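Local coordinates for flagellar protein FliT (Bordetella bronchiseptica, PDB 3H3M), which probably acts as a flagellar export chaperone, binding the filament-cap protein and export components before assembly, at the interface of chains A and B. Residues are numbered along the deposited sequence; one frame, centred on the assembly and turned at random. Chains: chain A/B, Flagellar protein FliT.

The interface of chains A and B. Residues chain A 60-61, 64; chain B 78, 82, 86.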
ATOM      1  N   LEU A  60      -1.571   9.653 -11.338  1.00  8.74           N
ATOM      2  CA  LEU A  60      -2.745   8.808 -11.339  1.00  9.21           C
ATOM      3  C   LEU A  60      -3.971   9.630 -11.034  1.00  9.74           C
ATOM      4  O   LEU A  60      -5.021   9.442 -11.632  1.00  9.35           O
ATOM      5  CB  LEU A  60      -2.635   7.728 -10.253  1.00  9.09           C
ATOM      6  CG  LEU A  60      -3.279   6.372 -10.541  1.00  8.58           C
ATOM      7  CD1 LEU A  60      -3.636   5.609  -9.251  1.00  6.78           C
ATOM      8  CD2 LEU A  60      -4.468   6.576 -11.373  1.00  7.63           C
ATOM      9  N   ARG A  61      -3.833  10.520 -10.067  1.00 10.44           N
ATOM     10  CA  ARG A  61      -4.957  11.286  -9.596  1.00 11.74           C
ATOM     11  C   ARG A  61      -5.499  12.312 -10.627  1.00 13.29           C
ATOM     12  O   ARG A  61      -6.688  12.655 -10.622  1.00 13.12           O
ATOM     13  CB  ARG A  61      -4.601  11.918  -8.246  1.00 11.73           C
ATOM     14  CG  ARG A  61      -5.459  11.351  -7.148  1.00 11.51           C
ATOM     15  CD  ARG A  61      -4.735  10.971  -5.908  1.00 10.24           C
ATOM     16  NE  ARG A  61      -4.395  12.050  -4.984  1.00  9.70           N
ATOM     17  CZ  ARG A  61      -5.207  12.941  -4.431  1.00  9.52           C
ATOM     18  NH1 ARG A  61      -6.491  13.022  -4.729  1.00  9.29           N
ATOM     19  NH2 ARG A  61      -4.679  13.820  -3.584  1.00 11.58           N
ATOM     20  N   GLU A  64      -7.570  10.012 -13.259  1.00 29.11           N
ATOM     21  CA  GLU A  64      -8.652   9.225 -12.701  1.00 31.65           C
ATOM     22  C   GLU A  64      -9.573  10.064 -11.814  1.00 34.56           C
ATOM     23  O   GLU A  64      -9.112  11.009 -11.159  1.00 34.39           O
ATOM     24  CB  GLU A  64      -8.075   8.049 -11.899  1.00 31.43           C
ATOM     25  CG  GLU A  64      -7.589   6.888 -12.747  1.00 30.45           C
ATOM     26  CD  GLU A  64      -8.662   5.831 -12.991  1.00 30.36           C
ATOM     27  OE1 GLU A  64      -9.808   6.190 -13.327  1.00 29.35           O
ATOM     28  OE2 GLU A  64      -8.357   4.629 -12.848  1.00 28.62           O
TER
ATOM     29  N   PHE B  78     -12.225   4.727  -6.781  1.00 15.46           N
ATOM     30  CA  PHE B  78     -10.973   5.429  -6.981  1.00 13.78           C
ATOM     31  C   PHE B  78     -10.530   6.211  -5.725  1.00 12.12           C
ATOM     32  O   PHE B  78      -9.385   6.119  -5.342  1.00 11.03           O
ATOM     33  CB  PHE B  78     -11.002   6.393  -8.152  1.00 13.22           C
ATOM     34  CG  PHE B  78      -9.720   7.076  -8.311  1.00 14.17           C
ATOM     35  CD1 PHE B  78      -8.595   6.336  -8.695  1.00 17.48           C
ATOM     36  CD2 PHE B  78      -9.559   8.401  -7.933  1.00 13.26           C
ATOM     37  CE1 PHE B  78      -7.332   6.943  -8.774  1.00 17.77           C
ATOM     38  CE2 PHE B  78      -8.327   9.012  -8.010  1.00 14.66           C
ATOM     39  CZ  PHE B  78      -7.209   8.298  -8.437  1.00 16.66           C
ATOM     40  N   VAL B  82      -7.092   5.676  -3.510  1.00 14.17           N
ATOM     41  CA  VAL B  82      -6.132   6.743  -3.182  1.00 14.84           C
ATOM     42  C   VAL B  82      -5.872   6.785  -1.682  1.00 14.16           C
ATOM     43  O   VAL B  82      -4.765   7.032  -1.213  1.00 14.64           O
ATOM     44  CB  VAL B  82      -6.616   8.131  -3.660  1.00 14.89           C
ATOM     45  CG1 VAL B  82      -5.792   9.211  -3.024  1.00 15.34           C
ATOM     46  CG2 VAL B  82      -6.575   8.226  -5.207  1.00 13.94           C
ATOM     47  N   GLU B  86      -2.329   6.189  -0.078  1.00 12.21           N
ATOM     48  CA  GLU B  86      -1.787   7.161   0.894  1.00 12.49           C
ATOM     49  C   GLU B  86      -1.498   6.554   2.271  1.00 11.32           C
ATOM     50  O   GLU B  86      -0.491   6.893   2.885  1.00 10.87           O
ATOM     51  CB  GLU B  86      -2.685   8.403   1.016  1.00 12.33           C
ATOM     52  CG  GLU B  86      -2.539   9.330  -0.206  1.00 14.63           C
ATOM     53  CD  GLU B  86      -3.586  10.470  -0.270  1.00 18.63           C
ATOM     54  OE1 GLU B  86      -4.561  10.477   0.532  1.00 17.87           O
ATOM     55  OE2 GLU B  86      -3.416  11.362  -1.142  1.00 20.52           O
TER
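B:Phe78 reaches from helix 71-105 of chain B into the end of helix 43-63 of chain A, where A:Glu64, A:Arg61 and A:Leu60 gather round its ring. A:Glu64 lays its CB over one face, nearer the rim than the middle, in a CH-pi contact 3.6 Å from the ring centroid. At the edge of the same ring, in its plane, sits the methyl CD1 of A:Leu60, while the other methyl, CD2, lies 3.9 Å from the ring carbon CE1 of B:Phe78. A:Arg61 touches the far end of the ring with its aliphatic stem, CG being 3.7 Å from CZ of B:Phe78.

One helical turn on, B:Val82 takes over that stem. Both its methyls press on CD of A:Arg61 from the same side, CG2 at 3.4 Å and CG1 at 3.5 Å, and the side chains cross at about a right angle. Bends at chi2 and chi3 carry the arginine past the valine toward B:Glu86, a further turn along. There the guanidinium and carboxylate form a loose salt bridge, NH2 of A:Arg61 lying 3.7 Å from OE2 of B:Glu86. Their planes stand 87° apart, so this is no parallel, two-pronged pairing, and the attraction is probably mainly electrostatic.

Behind the contact, spacing along the helix sets the order: B:Phe78, B:Val82 and B:Glu86 recur every four residues and present one stripe to chain A. B:Phe78 has CG anti to its backbone N (chi1 180°), which sends the ring out toward the partner. A:Glu64 comes just after its helix ends. The interface is two-fold symmetric, so the patch has a twin with the chains exchanged; the crystal by itself does not establish that this dimer forms in the cell. The backbone of A:Glu64 also approaches the ring, its carbonyl O lying 3.8 Å from CE2 of B:Phe78.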